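Local coordinates for phospholethanolamine N-methyltransferase 2 (Haemonchus contortus, PDB 4KRI), which probably catalyses S-adenosylmethionine-dependent methylation of phosphomonomethylethanolamine in nematode phosphocholine biosynthesis, and binds this compound together with S-adenosylhomocysteine, at residues Q224-I229 with F244-H249; Q152-F157 with R264-K269. All coordinates share one frame; numbering follows the deposited sequence.

Contact 1 of 2, residues Q224-I229 with F244-H249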
loop_
_atom_site.group_PDB
_atom_site.type_symbol
_atom_site.label_atom_id
_atom_site.label_comp_id
_atom_site.label_asym_id
_atom_site.label_seq_id
_atom_site.Cartn_x
_atom_site.Cartn_y
_atom_site.Cartn_z
ATOM N N GLN A 224 7.111 17.175 10.898
ATOM C CA GLN A 224 6.619 17.351 9.532
ATOM C C GLN A 224 6.044 16.043 8.993
ATOM O O GLN A 224 6.392 14.956 9.466
ATOM C CB GLN A 224 7.694 17.938 8.604
ATOM C CG GLN A 224 8.008 19.403 8.955
ATOM C CD GLN A 224 9.055 20.015 8.055
ATOM O OE1 GLN A 224 10.102 19.415 7.796
ATOM N NE2 GLN A 224 8.773 21.222 7.554
ATOM N N ARG A 225 5.129 16.149 8.031
ATOM C CA ARG A 225 4.393 14.974 7.575
ATOM C C ARG A 225 4.904 14.468 6.247
ATOM O O ARG A 225 5.009 15.234 5.280
ATOM C CB ARG A 225 2.903 15.313 7.459
ATOM C CG ARG A 225 2.298 15.791 8.789
ATOM C CD ARG A 225 0.769 15.803 8.778
ATOM N NE ARG A 225 0.223 14.492 8.435
ATOM C CZ ARG A 225 -0.416 14.222 7.300
ATOM N NH1 ARG A 225 -0.612 15.175 6.398
ATOM N NH2 ARG A 225 -0.872 12.997 7.069
ATOM N N MET A 226 5.206 13.175 6.188
ATOM C CA MET A 226 5.711 12.573 4.964
ATOM C C MET A 226 4.809 11.442 4.486
ATOM O O MET A 226 4.368 10.612 5.285
ATOM C CB MET A 226 7.143 12.045 5.183
ATOM C CG MET A 226 7.667 11.160 4.044
ATOM S SD MET A 226 9.364 10.573 4.385
ATOM C CE MET A 226 10.287 12.051 3.982
ATOM N N LEU A 227 4.539 11.423 3.181
ATOM C CA LEU A 227 3.860 10.299 2.548
ATOM C C LEU A 227 4.905 9.456 1.857
ATOM O O LEU A 227 5.659 9.968 1.014
ATOM C CB LEU A 227 2.859 10.804 1.492
ATOM C CG LEU A 227 2.177 9.696 0.676
ATOM C CD1 LEU A 227 1.245 8.863 1.573
ATOM C CD2 LEU A 227 1.398 10.308 -0.490
ATOM N N ASP A 228 4.959 8.164 2.188
ATOM C CA ASP A 228 5.903 7.259 1.511
ATOM C C ASP A 228 5.115 6.366 0.578
ATOM O O ASP A 228 4.286 5.585 1.025
ATOM C CB ASP A 228 6.660 6.413 2.554
ATOM C CG ASP A 228 7.756 5.539 1.937
ATOM O OD1 ASP A 228 7.523 4.916 0.870
ATOM O OD2 ASP A 228 8.869 5.465 2.519
ATOM N N ILE A 229 5.374 6.483 -0.722
ATOM C CA ILE A 229 4.646 5.711 -1.712
ATOM C C ILE A 229 5.452 4.461 -2.062
ATOM O O ILE A 229 6.586 4.558 -2.523
ATOM C CB ILE A 229 4.371 6.564 -2.986
ATOM C CG1 ILE A 229 3.347 7.658 -2.658
ATOM C CG2 ILE A 229 3.880 5.676 -4.128
ATOM C CD1 ILE A 229 3.160 8.702 -3.774
ATOM N N PHE A 244 14.775 11.425 11.727
ATOM C CA PHE A 244 14.396 12.826 11.573
ATOM C C PHE A 244 13.168 13.227 12.377
ATOM O O PHE A 244 12.827 14.407 12.432
ATOM C CB PHE A 244 14.184 13.147 10.091
ATOM C CG PHE A 244 15.410 12.932 9.250
ATOM C CD1 PHE A 244 16.348 13.942 9.104
ATOM C CD2 PHE A 244 15.628 11.717 8.607
ATOM C CE1 PHE A 244 17.481 13.751 8.336
ATOM C CE2 PHE A 244 16.756 11.519 7.840
ATOM C CZ PHE A 244 17.682 12.539 7.697
ATOM N N GLY A 245 12.492 12.263 12.998
ATOM C CA GLY A 245 11.319 12.589 13.792
ATOM C C GLY A 245 10.122 12.992 12.947
ATOM O O GLY A 245 9.217 13.691 13.422
ATOM N N LEU A 246 10.125 12.550 11.694
ATOM C CA LEU A 246 9.007 12.814 10.798
ATOM C C LEU A 246 7.818 11.944 11.183
ATOM O O LEU A 246 7.991 10.832 11.694
ATOM C CB LEU A 246 9.400 12.500 9.365
ATOM C CG LEU A 246 10.476 13.417 8.782
ATOM C CD1 LEU A 246 10.846 12.965 7.383
ATOM C CD2 LEU A 246 9.932 14.828 8.756
ATOM N N GLN A 247 6.615 12.459 10.939
ATOM C CA GLN A 247 5.410 11.639 10.970
ATOM C C GLN A 247 5.234 11.088 9.564
ATOM O O GLN A 247 5.146 11.851 8.587
ATOM C CB GLN A 247 4.201 12.480 11.366
ATOM C CG GLN A 247 2.894 11.713 11.387
ATOM C CD GLN A 247 1.751 12.557 11.906
ATOM O OE1 GLN A 247 1.042 13.203 11.136
ATOM N NE2 GLN A 247 1.573 12.563 13.218
ATOM N N VAL A 248 5.218 9.765 9.445
ATOM C CA VAL A 248 5.278 9.137 8.131
ATOM C C VAL A 248 4.087 8.233 7.910
ATOM O O VAL A 248 3.798 7.385 8.741
ATOM C CB VAL A 248 6.544 8.275 7.961
ATOM C CG1 VAL A 248 6.611 7.756 6.531
ATOM C CG2 VAL A 248 7.793 9.078 8.309
ATOM N N HIS A 249 3.390 8.426 6.794
ATOM C CA HIS A 249 2.312 7.526 6.413
ATOM C C HIS A 249 2.766 6.786 5.187
ATOM O O HIS A 249 3.041 7.390 4.151
ATOM C CB HIS A 249 1.021 8.274 6.080
ATOM C CG HIS A 249 -0.115 7.359 5.746
ATOM N ND1 HIS A 249 -0.557 6.379 6.612
ATOM C CD2 HIS A 249 -0.890 7.256 4.637
ATOM C CE1 HIS A 249 -1.559 5.719 6.057
ATOM N NE2 HIS A 249 -1.780 6.232 4.860
#
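Arg225, Met226 and Leu227 pair in parallel register with Gln247, Val248 and His249, the strand axes approaching to 4.7 Å at 28° between their directions. The ladder starts at the loop end, where Gln247 N gives a hydrogen bond to Gln224 O. It goes on through Met226 N to Gln247 O (2.7 Å), His249 N to Met226 O (2.8 Å) and Asp228 N to His249 O, beyond which the Asp228 backbone bonds to Val251. CA-H...O contacts flank these bonds, as from Val248 CA to Met226 O.

On the face with Arg225, Leu227, Gln247 and His249, the Arg225 and Gln247 side chains run side by side in the same direction. Arg225 NE donates to Gln247 OE1 over 3.1 Å; the acceptor lies in the guanidinium plane and the donor in the carbonyl plane, although the two flat groups are turned 72° apart. The guanidinium also makes a cation-pi contact with Phe290 of strand 290-296. Farther along, Leu227 lies alongside His249 and sets CD1 4.1 Å from ring atom CD2, while His249 ND1 is hydrogen-bonded to Thr274 OG1.

Met226 and Val248 point to the other face, where the contacts are largely apolar. Met226 has CG anti to the backbone N (chi1 169°), and its chain then bends at chi3 to bring CE within 3.6 Å of Leu246 CD1. Just before the strands, Leu246 CD2 packs on Gln224 CB at 3.8 Å; Val248 CG1 touches both Met226 CG and Asp228 CB more loosely. Ala237 and Ala240 of helix 235-244 lie against this face.

Strand 225-229, helix 235-244 and strand 247-252 thus form a beta-alpha-beta unit of the Rossmann-like methyltransferase domain, with Asp228 near the glycine-rich turn and its side chain about 4 Å from the bound S-adenosylhomocysteine.

Contact 2 of 2, residues Q152-F157 with R264-K269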
loop_
_atom_site.group_PDB
_atom_site.type_symbol
_atom_site.label_atom_id
_atom_site.label_comp_id
_atom_site.label_asym_id
_atom_site.label_seq_id
_atom_site.Cartn_x
_atom_site.Cartn_y
_atom_site.Cartn_z
ATOM N N GLN A 152 -1.618 1.601 21.468
ATOM C CA GLN A 152 -0.433 1.022 20.838
ATOM C C GLN A 152 -0.756 -0.227 20.013
ATOM O O GLN A 152 -0.066 -1.248 20.095
ATOM C CB GLN A 152 0.650 0.739 21.885
ATOM C CG GLN A 152 1.425 1.992 22.317
ATOM C CD GLN A 152 2.684 1.656 23.075
ATOM O OE1 GLN A 152 2.692 0.752 23.905
ATOM N NE2 GLN A 152 3.751 2.384 22.805
ATOM N N ASN A 153 -1.833 -0.133 19.241
ATOM C CA ASN A 153 -2.320 -1.247 18.435
ATOM C C ASN A 153 -2.372 -0.839 16.970
ATOM O O ASN A 153 -3.186 0.002 16.594
ATOM C CB ASN A 153 -3.727 -1.627 18.907
ATOM C CG ASN A 153 -4.334 -2.756 18.096
ATOM O OD1 ASN A 153 -3.657 -3.387 17.278
ATOM N ND2 ASN A 153 -5.617 -3.037 18.343
ATOM N N TRP A 154 -1.510 -1.453 16.156
ATOM C CA TRP A 154 -1.395 -1.156 14.728
ATOM C C TRP A 154 -2.139 -2.182 13.882
ATOM O O TRP A 154 -2.134 -2.097 12.652
ATOM C CB TRP A 154 0.092 -1.135 14.307
ATOM C CG TRP A 154 0.850 0.151 14.638
ATOM C CD1 TRP A 154 1.161 1.165 13.759
ATOM C CD2 TRP A 154 1.393 0.545 15.915
ATOM N NE1 TRP A 154 1.848 2.160 14.421
ATOM C CE2 TRP A 154 2.011 1.806 15.729
ATOM C CE3 TRP A 154 1.411 -0.040 17.192
ATOM C CZ2 TRP A 154 2.636 2.490 16.780
ATOM C CZ3 TRP A 154 2.035 0.642 18.231
ATOM C CH2 TRP A 154 2.644 1.898 18.014
ATOM N N LEU A 155 -2.786 -3.145 14.537
ATOM C CA LEU A 155 -3.465 -4.225 13.815
ATOM C C LEU A 155 -4.993 -4.169 13.916
ATOM O O LEU A 155 -5.678 -5.199 13.846
ATOM C CB LEU A 155 -2.965 -5.585 14.304
ATOM C CG LEU A 155 -1.449 -5.735 14.286
ATOM C CD1 LEU A 155 -1.083 -7.053 14.965
ATOM C CD2 LEU A 155 -0.907 -5.677 12.853
ATOM N N ASP A 156 -5.526 -2.965 14.065
ATOM C CA ASP A 156 -6.973 -2.769 14.092
ATOM C C ASP A 156 -7.302 -2.240 12.694
ATOM O O ASP A 156 -6.905 -1.132 12.342
ATOM C CB ASP A 156 -7.321 -1.764 15.204
ATOM C CG ASP A 156 -8.788 -1.759 15.565
ATOM O OD1 ASP A 156 -9.581 -2.445 14.872
ATOM O OD2 ASP A 156 -9.161 -1.057 16.546
ATOM N N PHE A 157 -7.969 -3.046 11.869
ATOM C CA PHE A 157 -8.070 -2.711 10.435
ATOM C C PHE A 157 -9.459 -2.294 9.952
ATOM O O PHE A 157 -10.467 -2.718 10.505
ATOM C CB PHE A 157 -7.567 -3.887 9.603
ATOM C CG PHE A 157 -6.110 -4.172 9.800
ATOM C CD1 PHE A 157 -5.154 -3.305 9.299
ATOM C CD2 PHE A 157 -5.701 -5.287 10.518
ATOM C CE1 PHE A 157 -3.801 -3.560 9.468
ATOM C CE2 PHE A 157 -4.353 -5.550 10.708
ATOM C CZ PHE A 157 -3.399 -4.681 10.177
ATOM N N ARG A 264 5.966 -5.529 12.161
ATOM C CA ARG A 264 7.167 -4.976 12.770
ATOM C C ARG A 264 6.914 -3.693 13.550
ATOM O O ARG A 264 7.461 -3.506 14.632
ATOM C CB ARG A 264 8.280 -4.842 11.737
ATOM C CG ARG A 264 8.821 -6.206 11.336
ATOM C CD ARG A 264 9.886 -6.131 10.271
ATOM N NE ARG A 264 10.186 -7.473 9.776
ATOM C CZ ARG A 264 11.128 -7.752 8.882
ATOM N NH1 ARG A 264 11.888 -6.787 8.387
ATOM N NH2 ARG A 264 11.317 -9.009 8.496
ATOM N N VAL A 265 6.062 -2.819 13.037
ATOM C CA VAL A 265 5.769 -1.617 13.804
ATOM C C VAL A 265 4.888 -1.932 15.014
ATOM O O VAL A 265 5.039 -1.307 16.065
ATOM C CB VAL A 265 5.176 -0.470 12.936
ATOM C CG1 VAL A 265 3.750 -0.796 12.514
ATOM C CG2 VAL A 265 5.211 0.852 13.727
ATOM N N HIS A 266 3.992 -2.916 14.896
ATOM C CA HIS A 266 3.152 -3.292 16.026
ATOM C C HIS A 266 3.999 -3.859 17.171
ATOM O O HIS A 266 3.713 -3.643 18.350
ATOM C CB HIS A 266 2.084 -4.307 15.595
ATOM C CG HIS A 266 1.168 -4.734 16.691
ATOM N ND1 HIS A 266 0.076 -3.991 17.092
ATOM C CD2 HIS A 266 1.174 -5.841 17.478
ATOM C CE1 HIS A 266 -0.547 -4.617 18.073
ATOM N NE2 HIS A 266 0.096 -5.744 18.323
ATOM N N LYS A 267 5.041 -4.589 16.817
ATOM C CA LYS A 267 5.904 -5.170 17.841
ATOM C C LYS A 267 6.868 -4.163 18.452
ATOM O O LYS A 267 7.102 -4.172 19.666
ATOM C CB LYS A 267 6.671 -6.357 17.269
ATOM C CG LYS A 267 5.776 -7.551 17.009
ATOM C CD LYS A 267 6.583 -8.805 16.716
ATOM C CE LYS A 267 5.669 -10.000 16.465
ATOM N NZ LYS A 267 6.259 -10.914 15.452
ATOM N N GLU A 268 7.405 -3.286 17.614
ATOM C CA GLU A 268 8.469 -2.364 18.021
ATOM C C GLU A 268 7.916 -1.043 18.565
ATOM O O GLU A 268 8.505 -0.433 19.463
ATOM C CB GLU A 268 9.427 -2.137 16.848
ATOM C CG GLU A 268 10.278 -3.385 16.529
ATOM C CD GLU A 268 10.853 -3.422 15.112
ATOM O OE1 GLU A 268 10.774 -2.413 14.377
ATOM O OE2 GLU A 268 11.399 -4.484 14.728
ATOM N N LYS A 269 6.775 -0.629 18.015
ATOM C CA LYS A 269 5.990 0.523 18.492
ATOM C C LYS A 269 6.649 1.894 18.216
ATOM O O LYS A 269 7.622 2.288 18.862
ATOM C CB LYS A 269 5.576 0.345 19.958
ATOM C CG LYS A 269 4.956 -1.045 20.222
ATOM C CD LYS A 269 3.969 -1.058 21.378
ATOM C CE LYS A 269 3.281 -2.427 21.508
ATOM N NZ LYS A 269 2.253 -2.719 20.438
#
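Trp154 and Leu155 hold the His266 ring from its edge and one face. Trp154 N donates to His266 ND1 in the ring plane, 3.1 Å away and nearly straight at 166°. Leu155 crosses the imidazole at about a right angle and lays CD1 over the centre of one face, a CH-pi contact at 3.6 Å from the ring centroid. Lys269 NZ stands over the opposite face, placed there by the bend at chi4 (-73°). Its hydrogen bonds go not to the ring but to Gln152 O at 2.8 Å and His266 O at 2.7 Å, so it ties the turn to the helix end. The aliphatic part of Lys269 crosses the Gln152 side chain, and Lys269 CD lies 3.4 Å from Gln152 OE1.

The Trp154 indole meets Val265, whose CG1 lies over the face of the five-membered ring, 3.5 Å from CD1. Trp154 CH2 comes obliquely within 3.6 Å of Lys269 CA. Asn153 OD1 accepts from Leu155 N in an Asx turn that shapes the backbone presenting Trp154 N.

The turn joins helix 145-151 to strand 156-166 and packs against the C-terminal end of helix 255-268; Trp154 NE1 donates to Val273 O at the start of strand 273-277, and the indole touches Val148 and Glu143.

From the N terminus, the chain first reaches 152-157, the turn between helix 145-151 and strand 156-166 in the N-terminal region, and meets its partner only at 264-269, so contact 2 closes a loop of more than a hundred residues. Inside that loop, the chain forms strand 225-229, passes through helix 235-244 and returns as strand 247-252, closing the short loop of contact 1. The loops nest and do not cross. Strand 247-252 leads directly into helix 255-268, linking the two contacts, whose centres are about 17 Å apart. Contact 1 is internal to the methyltransferase domain, whereas contact 2 ties that domain to the N-terminal region.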